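Local coordinates for clavulanic acid biosynthesis oligopeptide binding protein 2 (Streptomyces clavuligerus, PDB 2WOP), which probably serves clavulanic acid biosynthesis as a solute-binding protein of the oligopeptide-transport family, and here holds a free arginine in its cleft, at residues A41-L46 with Y53-L58; F183-A188 with D456-Y461; T429-G434 with G478-P483. One frame throughout, in Å; residues are numbered along the deposited sequence.

Contact 1: A41-L46 with Y53-L58. With ARG (arginine), chain B.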
loop_
_atom_site.group_PDB
_atom_site.type_symbol
_atom_site.label_atom_id
_atom_site.label_comp_id
_atom_site.label_asym_id
_atom_site.label_seq_id
_atom_site.Cartn_x
_atom_site.Cartn_y
_atom_site.Cartn_z
ATOM N N ALA A 41 1.031 -17.416 1.231
ATOM C CA ALA A 41 0.388 -17.073 2.501
ATOM C C ALA A 41 -1.141 -17.126 2.379
ATOM O O ALA A 41 -1.689 -16.846 1.317
ATOM C CB ALA A 41 0.840 -15.692 2.962
ATOM N N ASP A 42 -1.827 -17.460 3.477
ATOM C CA ASP A 42 -3.289 -17.358 3.530
ATOM C C ASP A 42 -3.696 -15.879 3.594
ATOM O O ASP A 42 -2.893 -14.996 3.958
ATOM C CB ASP A 42 -3.830 -18.099 4.770
ATOM C CG ASP A 42 -5.303 -18.554 4.627
ATOM O OD1 ASP A 42 -6.029 -18.133 3.704
ATOM O OD2 ASP A 42 -5.733 -19.352 5.492
ATOM N N VAL A 43 -4.948 -15.607 3.237
ATOM C CA VAL A 43 -5.509 -14.265 3.413
ATOM C C VAL A 43 -5.423 -13.878 4.890
ATOM O O VAL A 43 -5.460 -14.762 5.766
ATOM C CB VAL A 43 -6.999 -14.181 2.919
ATOM C CG1 VAL A 43 -7.101 -14.604 1.449
ATOM C CG2 VAL A 43 -7.962 -15.004 3.814
ATOM N N ASP A 44 -5.316 -12.582 5.164
ATOM C CA ASP A 44 -5.364 -12.111 6.556
ATOM C C ASP A 44 -6.800 -12.152 7.121
ATOM O O ASP A 44 -7.014 -12.484 8.296
ATOM C CB ASP A 44 -4.666 -10.748 6.738
ATOM C CG ASP A 44 -5.172 -9.644 5.775
ATOM O OD1 ASP A 44 -5.960 -9.913 4.844
ATOM O OD2 ASP A 44 -4.760 -8.481 5.971
ATOM N N SER A 45 -7.771 -11.861 6.260
ATOM C CA SER A 45 -9.206 -11.947 6.598
ATOM C C SER A 45 -10.030 -11.982 5.320
ATOM O O SER A 45 -9.602 -11.445 4.279
ATOM C CB SER A 45 -9.665 -10.753 7.466
ATOM O OG SER A 45 -11.026 -10.927 7.853
ATOM N N LEU A 46 -11.193 -12.635 5.390
ATOM C CA LEU A 46 -12.217 -12.524 4.340
ATOM C C LEU A 46 -13.335 -11.549 4.733
ATOM O O LEU A 46 -14.318 -11.396 4.002
ATOM C CB LEU A 46 -12.815 -13.893 3.995
ATOM C CG LEU A 46 -11.882 -14.892 3.296
ATOM C CD1 LEU A 46 -12.625 -16.198 3.015
ATOM C CD2 LEU A 46 -11.302 -14.312 2.005
ATOM N N TYR A 53 -3.703 -6.609 3.723
ATOM C CA TYR A 53 -2.788 -7.124 2.694
ATOM C C TYR A 53 -3.142 -6.531 1.338
ATOM O O TYR A 53 -4.305 -6.616 0.911
ATOM C CB TYR A 53 -2.893 -8.649 2.578
ATOM C CG TYR A 53 -2.250 -9.488 3.670
ATOM C CD1 TYR A 53 -1.493 -8.919 4.707
ATOM C CD2 TYR A 53 -2.374 -10.879 3.630
ATOM C CE1 TYR A 53 -0.904 -9.732 5.697
ATOM C CE2 TYR A 53 -1.791 -11.692 4.596
ATOM C CZ TYR A 53 -1.054 -11.118 5.617
ATOM O OH TYR A 53 -0.488 -11.974 6.565
ATOM N N VAL A 54 -2.149 -5.953 0.656
ATOM C CA VAL A 54 -2.381 -5.350 -0.668
ATOM C C VAL A 54 -3.016 -6.373 -1.614
ATOM O O VAL A 54 -3.956 -6.059 -2.351
ATOM C CB VAL A 54 -1.104 -4.796 -1.346
ATOM C CG1 VAL A 54 -1.490 -4.002 -2.582
ATOM C CG2 VAL A 54 -0.356 -3.884 -0.434
ATOM N N TRP A 55 -2.528 -7.611 -1.569
ATOM C CA TRP A 55 -3.037 -8.635 -2.465
ATOM C C TRP A 55 -4.455 -9.115 -2.129
ATOM O O TRP A 55 -5.176 -9.592 -3.007
ATOM C CB TRP A 55 -2.043 -9.792 -2.587
ATOM C CG TRP A 55 -1.820 -10.593 -1.350
ATOM C CD1 TRP A 55 -0.844 -10.394 -0.405
ATOM C CD2 TRP A 55 -2.527 -11.774 -0.962
ATOM N NE1 TRP A 55 -0.916 -11.375 0.558
ATOM C CE2 TRP A 55 -1.940 -12.234 0.249
ATOM C CE3 TRP A 55 -3.597 -12.487 -1.509
ATOM C CZ2 TRP A 55 -2.398 -13.391 0.924
ATOM C CZ3 TRP A 55 -4.066 -13.644 -0.839
ATOM C CH2 TRP A 55 -3.460 -14.072 0.375
ATOM N N VAL A 56 -4.860 -8.981 -0.865
ATOM C CA VAL A 56 -6.236 -9.303 -0.492
ATOM C C VAL A 56 -7.145 -8.141 -0.919
ATOM O O VAL A 56 -8.297 -8.364 -1.307
ATOM C CB VAL A 56 -6.372 -9.636 1.000
ATOM C CG1 VAL A 56 -7.844 -9.911 1.370
ATOM C CG2 VAL A 56 -5.532 -10.875 1.322
ATOM N N TRP A 57 -6.637 -6.907 -0.885
ATOM C CA TRP A 57 -7.423 -5.783 -1.441
ATOM C C TRP A 57 -7.667 -5.995 -2.928
ATOM O O TRP A 57 -8.745 -5.709 -3.448
ATOM C CB TRP A 57 -6.705 -4.465 -1.237
ATOM C CG TRP A 57 -6.724 -4.027 0.176
ATOM C CD1 TRP A 57 -6.879 -4.814 1.300
ATOM C CD2 TRP A 57 -6.581 -2.694 0.633
ATOM N NE1 TRP A 57 -6.839 -4.025 2.431
ATOM C CE2 TRP A 57 -6.650 -2.722 2.050
ATOM C CE3 TRP A 57 -6.399 -1.460 -0.021
ATOM C CZ2 TRP A 57 -6.542 -1.555 2.836
ATOM C CZ3 TRP A 57 -6.283 -0.307 0.756
ATOM C CH2 TRP A 57 -6.364 -0.364 2.171
ATOM N N LEU A 58 -6.651 -6.528 -3.608
ATOM C CA LEU A 58 -6.780 -6.879 -5.012
ATOM C C LEU A 58 -7.847 -7.957 -5.213
ATOM O O LEU A 58 -8.684 -7.870 -6.122
ATOM C CB LEU A 58 -5.411 -7.362 -5.495
ATOM C CG LEU A 58 -4.952 -7.308 -6.925
ATOM C CD1 LEU A 58 -4.951 -5.863 -7.435
ATOM C CD2 LEU A 58 -3.543 -7.966 -6.928
HETATM N N ARG B . 1.042 1.043 4.467
HETATM C CA ARG B . 1.225 -0.313 5.045
HETATM C C ARG B . 2.697 -0.719 5.038
HETATM O O ARG B . 3.557 -0.122 4.368
HETATM C CB ARG B . 0.405 -1.330 4.258
HETATM C CG ARG B . 0.769 -1.357 2.769
HETATM C CD ARG B . 0.222 -2.594 2.098
HETATM N NE ARG B . -1.239 -2.690 2.167
HETATM C CZ ARG B . -2.085 -1.908 1.490
HETATM N NH1 ARG B . -1.630 -0.939 0.695
HETATM N NH2 ARG B . -3.390 -2.099 1.605
HETATM O OXT ARG B . 3.028 -1.696 5.696
HETATM O O HOH W 1 -1.356 -14.799 6.181
#
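Asp44 lies flat over the ring of Tyr53: its carboxylate plane is only 7° from the ring plane, and its CB sits over the ring centre, 3.7 Å from the centroid and nearly on the ring normal. The two side chains run antiparallel, which returns the carboxylate to the start of the helix. Placing CG between the backbone N and the carbonyl carbon (chi1 53°) turns OD2 to the N-cap residue, where Tyr53 N donates to Asp44 OD2 in a moderately straight bond of 3.1 Å. That N-H comes from above the carboxylate plane, 37° out of it. Tyr52 N also binds OD2 and Thr51 OG1 binds OD1, so several bonds fix the rotation of the group. At the ring's edge, Asp42 O lies in plane, 3.5 Å from Tyr53 CE2; one water donates to this carbonyl and also hydrogen-bonds Tyr53 OH. The indole of Trp55 reaches farther back along 41-46, its CH2 lying 3.4 Å from Ala41 O. Val43 crosses it at about a right angle, with CG1 at 3.8 Å from Trp55 CH2, while Val43 CB meets Val56 CG2 at 4.0 Å. On the same helix, Trp57 spreads one ring face under NH2 of the bound arginine. The arrangement is a loop after strand 34-39 folded back on the N-terminus of helix 54-63, beside the ligand site of a family 5 extracellular solute-binding protein.

Contact 2: F183-A188 with D456-Y461. With ARG (arginine), chain B.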
loop_
_atom_site.group_PDB
_atom_site.type_symbol
_atom_site.label_atom_id
_atom_site.label_comp_id
_atom_site.label_asym_id
_atom_site.label_seq_id
_atom_site.Cartn_x
_atom_site.Cartn_y
_atom_site.Cartn_z
ATOM N N PHE A 183 -11.129 11.873 -0.254
ATOM C CA PHE A 183 -12.187 11.017 0.286
ATOM C C PHE A 183 -12.650 9.889 -0.659
ATOM O O PHE A 183 -12.953 8.779 -0.179
ATOM C CB PHE A 183 -13.359 11.852 0.826
ATOM C CG PHE A 183 -14.251 11.099 1.769
ATOM C CD1 PHE A 183 -13.861 10.879 3.095
ATOM C CD2 PHE A 183 -15.473 10.587 1.331
ATOM C CE1 PHE A 183 -14.689 10.170 3.976
ATOM C CE2 PHE A 183 -16.312 9.867 2.220
ATOM C CZ PHE A 183 -15.911 9.677 3.539
ATOM N N ASP A 184 -12.684 10.134 -1.980
ATOM C CA ASP A 184 -13.043 9.062 -2.925
ATOM C C ASP A 184 -12.137 7.835 -2.740
ATOM O O ASP A 184 -12.583 6.692 -2.942
ATOM C CB ASP A 184 -12.961 9.511 -4.396
ATOM C CG ASP A 184 -14.206 10.261 -4.880
ATOM O OD1 ASP A 184 -15.306 10.176 -4.266
ATOM O OD2 ASP A 184 -14.063 10.932 -5.929
ATOM N N HIS A 185 -10.875 8.074 -2.389
ATOM C CA HIS A 185 -9.920 6.982 -2.177
ATOM C C HIS A 185 -10.314 6.145 -0.972
ATOM O O HIS A 185 -10.183 4.920 -0.991
ATOM C CB HIS A 185 -8.500 7.521 -1.988
ATOM C CG HIS A 185 -7.920 8.145 -3.220
ATOM N ND1 HIS A 185 -7.198 7.423 -4.147
ATOM C CD2 HIS A 185 -7.951 9.423 -3.674
ATOM C CE1 HIS A 185 -6.810 8.229 -5.122
ATOM N NE2 HIS A 185 -7.263 9.446 -4.865
ATOM N N LEU A 186 -10.790 6.798 0.090
ATOM C CA LEU A 186 -11.261 6.047 1.259
ATOM C C LEU A 186 -12.504 5.235 0.938
ATOM O O LEU A 186 -12.695 4.162 1.502
ATOM C CB LEU A 186 -11.480 6.935 2.488
ATOM C CG LEU A 186 -10.296 7.818 2.910
ATOM C CD1 LEU A 186 -10.679 8.555 4.168
ATOM C CD2 LEU A 186 -8.978 7.004 3.111
ATOM N N MET A 187 -13.322 5.733 0.013
ATOM C CA MET A 187 -14.517 5.015 -0.406
ATOM C C MET A 187 -14.196 3.821 -1.310
ATOM O O MET A 187 -15.062 2.988 -1.549
ATOM C CB MET A 187 -15.554 5.969 -1.036
ATOM C CG MET A 187 -16.112 6.989 -0.025
ATOM S SD MET A 187 -16.992 6.205 1.355
ATOM C CE MET A 187 -15.736 6.183 2.610
ATOM N N ALA A 188 -12.944 3.739 -1.765
ATOM C CA ALA A 188 -12.482 2.664 -2.645
ATOM C C ALA A 188 -11.812 1.521 -1.869
ATOM O O ALA A 188 -11.514 0.465 -2.443
ATOM C CB ALA A 188 -11.513 3.219 -3.689
ATOM N N ASP A 456 -1.364 3.558 1.569
ATOM C CA ASP A 456 -2.646 2.822 1.562
ATOM C C ASP A 456 -3.617 3.338 0.502
ATOM O O ASP A 456 -4.685 2.762 0.278
ATOM C CB ASP A 456 -3.306 2.848 2.941
ATOM C CG ASP A 456 -2.452 2.181 4.002
ATOM O OD1 ASP A 456 -1.640 1.285 3.654
ATOM O OD2 ASP A 456 -2.588 2.563 5.173
ATOM N N PHE A 457 -3.255 4.451 -0.125
ATOM C CA PHE A 457 -3.954 4.972 -1.302
ATOM C C PHE A 457 -2.969 5.874 -2.052
ATOM O O PHE A 457 -2.111 6.518 -1.414
ATOM C CB PHE A 457 -5.298 5.688 -0.973
ATOM C CG PHE A 457 -5.247 6.636 0.209
ATOM C CD1 PHE A 457 -5.194 8.017 0.006
ATOM C CD2 PHE A 457 -5.320 6.158 1.517
ATOM C CE1 PHE A 457 -5.178 8.907 1.089
ATOM C CE2 PHE A 457 -5.305 7.030 2.607
ATOM C CZ PHE A 457 -5.232 8.424 2.389
ATOM N N PRO A 458 -3.046 5.879 -3.394
ATOM C CA PRO A 458 -1.995 6.477 -4.207
ATOM C C PRO A 458 -2.107 7.994 -4.356
ATOM O O PRO A 458 -2.335 8.513 -5.466
ATOM C CB PRO A 458 -2.182 5.782 -5.561
ATOM C CG PRO A 458 -3.678 5.582 -5.648
ATOM C CD PRO A 458 -4.093 5.244 -4.230
ATOM N N THR A 459 -1.938 8.692 -3.240
ATOM C CA THR A 459 -1.903 10.153 -3.247
ATOM C C THR A 459 -0.776 10.610 -2.346
ATOM O O THR A 459 -0.232 9.820 -1.554
ATOM C CB THR A 459 -3.202 10.792 -2.700
ATOM O OG1 THR A 459 -3.345 10.456 -1.313
ATOM C CG2 THR A 459 -4.441 10.315 -3.484
ATOM N N GLU A 460 -0.430 11.889 -2.461
ATOM C CA GLU A 460 0.594 12.490 -1.595
ATOM C C GLU A 460 0.254 12.376 -0.112
ATOM O O GLU A 460 1.127 12.067 0.709
ATOM C CB GLU A 460 0.833 13.947 -1.981
ATOM C CG GLU A 460 1.536 14.097 -3.318
ATOM C CD GLU A 460 0.597 14.123 -4.516
ATOM O OE1 GLU A 460 -0.572 13.679 -4.423
ATOM O OE2 GLU A 460 1.049 14.596 -5.581
ATOM N N TYR A 461 -1.015 12.607 0.242
ATOM C CA TYR A 461 -1.417 12.429 1.635
ATOM C C TYR A 461 -1.216 10.979 2.085
ATOM O O TYR A 461 -0.625 10.709 3.131
ATOM C CB TYR A 461 -2.885 12.840 1.883
ATOM C CG TYR A 461 -3.232 12.726 3.358
ATOM C CD1 TYR A 461 -3.055 13.810 4.217
ATOM C CD2 TYR A 461 -3.662 11.500 3.907
ATOM C CE1 TYR A 461 -3.330 13.707 5.593
ATOM C CE2 TYR A 461 -3.929 11.373 5.274
ATOM C CZ TYR A 461 -3.763 12.480 6.109
ATOM O OH TYR A 461 -4.044 12.355 7.453
HETATM N N ARG B . 1.042 1.043 4.467
HETATM C CA ARG B . 1.225 -0.313 5.045
HETATM C C ARG B . 2.697 -0.719 5.038
HETATM O O ARG B . 3.557 -0.122 4.368
HETATM C CB ARG B . 0.405 -1.330 4.258
HETATM C CG ARG B . 0.769 -1.357 2.769
HETATM C CD ARG B . 0.222 -2.594 2.098
HETATM N NE ARG B . -1.239 -2.690 2.167
HETATM C CZ ARG B . -2.085 -1.908 1.490
HETATM N NH1 ARG B . -1.630 -0.939 0.695
HETATM N NH2 ARG B . -3.390 -2.099 1.605
HETATM O OXT ARG B . 3.028 -1.696 5.696
#
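An inverse gamma turn centred on Pro458, just behind the ligand-binding Asp456, is packed here against the short helix 183-186. The turn is closed by Thr459 N bonding to Phe457 O at 2.8 Å, and it brings three successive residues, Phe457 to Thr459, against His185. The methyl of Thr459 stands over one face of the imidazole: CG2 is 3.5 Å from the ring centroid, 24° off the normal and displaced toward the NE2 side. With OG1 between the backbone N and the carbonyl carbon (chi1 65°), the hydroxyl is left to cap Gly462 N and to bond Asp182, while the methyl meets the ring. Pro458 CD approaches His185 ND1 to 3.8 Å, and the CB atoms of His185 and Phe457 are equally close. Beside them Leu186 CD2 touches Phe457 CE2 at 3.7 Å, off-centre to the ring. Just before the turn, Asp456 OD1 accepts a 2.8 Å bond from the arginine's N, and Tyr139 and Tyr52 hold OD2. The segments thus meet through carbon-to-ring packing, while His185 ND1 and Thr459 OG1 find their hydrogen bonds outside it, with Tyr70 and with Asp182 and Gly462.

Contact 3: T429-G434 with G478-P483. With ARG (arginine), chain B.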
loop_
_atom_site.group_PDB
_atom_site.type_symbol
_atom_site.label_atom_id
_atom_site.label_comp_id
_atom_site.label_asym_id
_atom_site.label_seq_id
_atom_site.Cartn_x
_atom_site.Cartn_y
_atom_site.Cartn_z
ATOM N N THR A 429 6.285 -8.769 14.203
ATOM C CA THR A 429 5.749 -7.662 14.980
ATOM C C THR A 429 6.542 -6.369 14.791
ATOM O O THR A 429 6.450 -5.469 15.619
ATOM C CB THR A 429 5.791 -7.972 16.470
ATOM O OG1 THR A 429 7.141 -8.288 16.838
ATOM C CG2 THR A 429 4.861 -9.153 16.821
ATOM N N TYR A 430 7.320 -6.282 13.719
ATOM C CA TYR A 430 8.195 -5.117 13.500
ATOM C C TYR A 430 7.447 -3.783 13.525
ATOM O O TYR A 430 7.985 -2.780 14.009
ATOM C CB TYR A 430 8.943 -5.263 12.183
ATOM C CG TYR A 430 10.158 -4.358 12.009
ATOM C CD1 TYR A 430 11.299 -4.533 12.794
ATOM C CD2 TYR A 430 10.181 -3.379 11.015
ATOM C CE1 TYR A 430 12.429 -3.733 12.619
ATOM C CE2 TYR A 430 11.306 -2.571 10.820
ATOM C CZ TYR A 430 12.425 -2.751 11.631
ATOM O OH TYR A 430 13.540 -1.968 11.454
ATOM N N PHE A 431 6.217 -3.770 13.006
ATOM C CA PHE A 431 5.396 -2.543 12.965
ATOM C C PHE A 431 4.510 -2.338 14.208
ATOM O O PHE A 431 4.291 -1.207 14.648
ATOM C CB PHE A 431 4.546 -2.502 11.686
ATOM C CG PHE A 431 5.329 -2.768 10.418
ATOM C CD1 PHE A 431 4.838 -3.652 9.457
ATOM C CD2 PHE A 431 6.550 -2.142 10.184
ATOM C CE1 PHE A 431 5.550 -3.898 8.276
ATOM C CE2 PHE A 431 7.277 -2.389 9.014
ATOM C CZ PHE A 431 6.776 -3.268 8.056
ATOM N N SER A 432 4.005 -3.431 14.770
ATOM C CA SER A 432 3.156 -3.355 15.950
ATOM C C SER A 432 3.955 -3.094 17.230
ATOM O O SER A 432 3.543 -2.295 18.091
ATOM C CB SER A 432 2.356 -4.650 16.102
ATOM O OG SER A 432 3.210 -5.770 15.920
ATOM N N LEU A 433 5.096 -3.774 17.358
ATOM C CA LEU A 433 5.842 -3.760 18.610
ATOM C C LEU A 433 7.314 -3.395 18.448
ATOM O O LEU A 433 7.996 -3.181 19.446
ATOM C CB LEU A 433 5.731 -5.128 19.309
ATOM C CG LEU A 433 4.312 -5.609 19.658
ATOM C CD1 LEU A 433 4.312 -7.067 20.092
ATOM C CD2 LEU A 433 3.666 -4.713 20.726
ATOM N N GLY A 434 7.801 -3.345 17.204
ATOM C CA GLY A 434 9.232 -3.152 16.945
ATOM C C GLY A 434 9.557 -1.701 16.619
ATOM O O GLY A 434 9.386 -0.813 17.456
ATOM N N GLY A 478 2.175 0.429 15.744
ATOM C CA GLY A 478 1.755 0.625 14.357
ATOM C C GLY A 478 2.097 2.026 13.877
ATOM O O GLY A 478 1.428 2.576 12.992
ATOM N N ASN A 479 3.119 2.607 14.493
ATOM C CA ASN A 479 3.564 3.953 14.154
ATOM C C ASN A 479 4.383 3.924 12.872
ATOM O O ASN A 479 5.252 3.064 12.695
ATOM C CB ASN A 479 4.373 4.551 15.315
ATOM C CG ASN A 479 4.921 5.936 15.005
ATOM O OD1 ASN A 479 6.104 6.215 15.270
ATOM N ND2 ASN A 479 4.070 6.820 14.465
ATOM N N TRP A 480 4.087 4.874 11.985
ATOM C CA TRP A 480 4.841 5.044 10.753
ATOM C C TRP A 480 5.618 6.347 10.687
ATOM O O TRP A 480 6.440 6.533 9.782
ATOM C CB TRP A 480 3.918 4.898 9.546
ATOM C CG TRP A 480 3.718 3.471 9.251
ATOM C CD1 TRP A 480 2.627 2.707 9.542
ATOM C CD2 TRP A 480 4.679 2.607 8.662
ATOM N NE1 TRP A 480 2.850 1.403 9.149
ATOM C CE2 TRP A 480 4.102 1.322 8.597
ATOM C CE3 TRP A 480 5.976 2.799 8.159
ATOM C CZ2 TRP A 480 4.775 0.228 8.046
ATOM C CZ3 TRP A 480 6.641 1.715 7.622
ATOM C CH2 TRP A 480 6.037 0.447 7.568
ATOM N N ASN A 481 5.368 7.239 11.636
ATOM C CA ASN A 481 6.141 8.480 11.733
ATOM C C ASN A 481 7.282 8.194 12.712
ATOM O O ASN A 481 7.241 8.568 13.902
ATOM C CB ASN A 481 5.238 9.645 12.186
ATOM C CG ASN A 481 5.983 10.984 12.293
ATOM O OD1 ASN A 481 7.210 11.031 12.349
ATOM N ND2 ASN A 481 5.215 12.082 12.353
ATOM N N LEU A 482 8.296 7.495 12.214
ATOM C CA LEU A 482 9.345 6.981 13.101
ATOM C C LEU A 482 10.180 8.064 13.810
ATOM O O LEU A 482 10.484 7.923 15.000
ATOM C CB LEU A 482 10.240 5.945 12.381
ATOM C CG LEU A 482 9.507 4.752 11.741
ATOM C CD1 LEU A 482 10.507 3.807 11.066
ATOM C CD2 LEU A 482 8.593 3.990 12.693
ATOM N N PRO A 483 10.552 9.139 13.095
ATOM C CA PRO A 483 11.221 10.243 13.794
ATOM C C PRO A 483 10.297 10.975 14.769
ATOM O O PRO A 483 10.770 11.825 15.517
ATOM C CB PRO A 483 11.629 11.193 12.654
ATOM C CG PRO A 483 11.642 10.299 11.388
ATOM C CD PRO A 483 10.463 9.389 11.637
HETATM N N ARG B . 1.042 1.043 4.467
HETATM C CA ARG B . 1.225 -0.313 5.045
HETATM C C ARG B . 2.697 -0.719 5.038
HETATM O O ARG B . 3.557 -0.122 4.368
HETATM C CB ARG B . 0.405 -1.330 4.258
HETATM C CG ARG B . 0.769 -1.357 2.769
HETATM C CD ARG B . 0.222 -2.594 2.098
HETATM N NE ARG B . -1.239 -2.690 2.167
HETATM C CZ ARG B . -2.085 -1.908 1.490
HETATM N NH1 ARG B . -1.630 -0.939 0.695
HETATM N NH2 ARG B . -3.390 -2.099 1.605
HETATM O OXT ARG B . 3.028 -1.696 5.696
#
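Gly478 opens the contact with the hydrogen bond that joins the two backbones: its N donates to Phe431 O over 2.9 Å, bent to 132° at the hydrogen. This bond accompanies the closest backbone approach, 4.5 Å between Gly478 CA and Ser432 CA, and Gly478 itself has the positive phi that glycine readily adopts. Asn479 then carries the chain past the helical turn, its backbone bonded to Gly436. Trp480 supplies the side-chain half of the contact. Its CG is anti to the carbonyl carbon (chi1 -82°), a setting that carries the six-membered ring of the indole over one face of the Phe431 ring. CZ2 stands over the centre of that ring, 3.6 Å above its plane, and CH2 comes within 3.4 Å of Phe431 CE2. The planes meet obliquely at 42°, with the CZ2-CH2 bond nearest the Phe431 ring. The same CZ2 is 3.5 Å from OXT of the bound arginine. Trp480 also meets Trp453, and Thr451 of strand 448-453 touches both aromatic residues. The motif is a weakly bonded helical turn, with a wider pi-type turn, pinned to a neighbouring loop; together they form an aromatic wall beside the ligand's carboxylate in the cleft of a solute-binding protein.

Overall arrangement
All three contacts reach the bound arginine: contact 1 faces the guanidinium, contact 2 the amino group, and contact 3 the carboxylate. Contacts 1 and 2 are partly buried and touch through Trp57 CZ3 and Asp456 O, centres about 18 Å apart; contact 3 lies nearer the surface, its centre about 21 Å from both. No two share a segment. Contact 1 closes along the chain before the others open, whereas 429-434 precedes and 478-483 follows 456-461, so contacts 2 and 3 interleave. Contact 1 combines a carboxylate stacked on a ring with a bond from a backbone N-H to that same carboxylate, contact 3 a backbone-to-backbone bond with an oblique aromatic pair; contact 2 depends on carbon-ring packing.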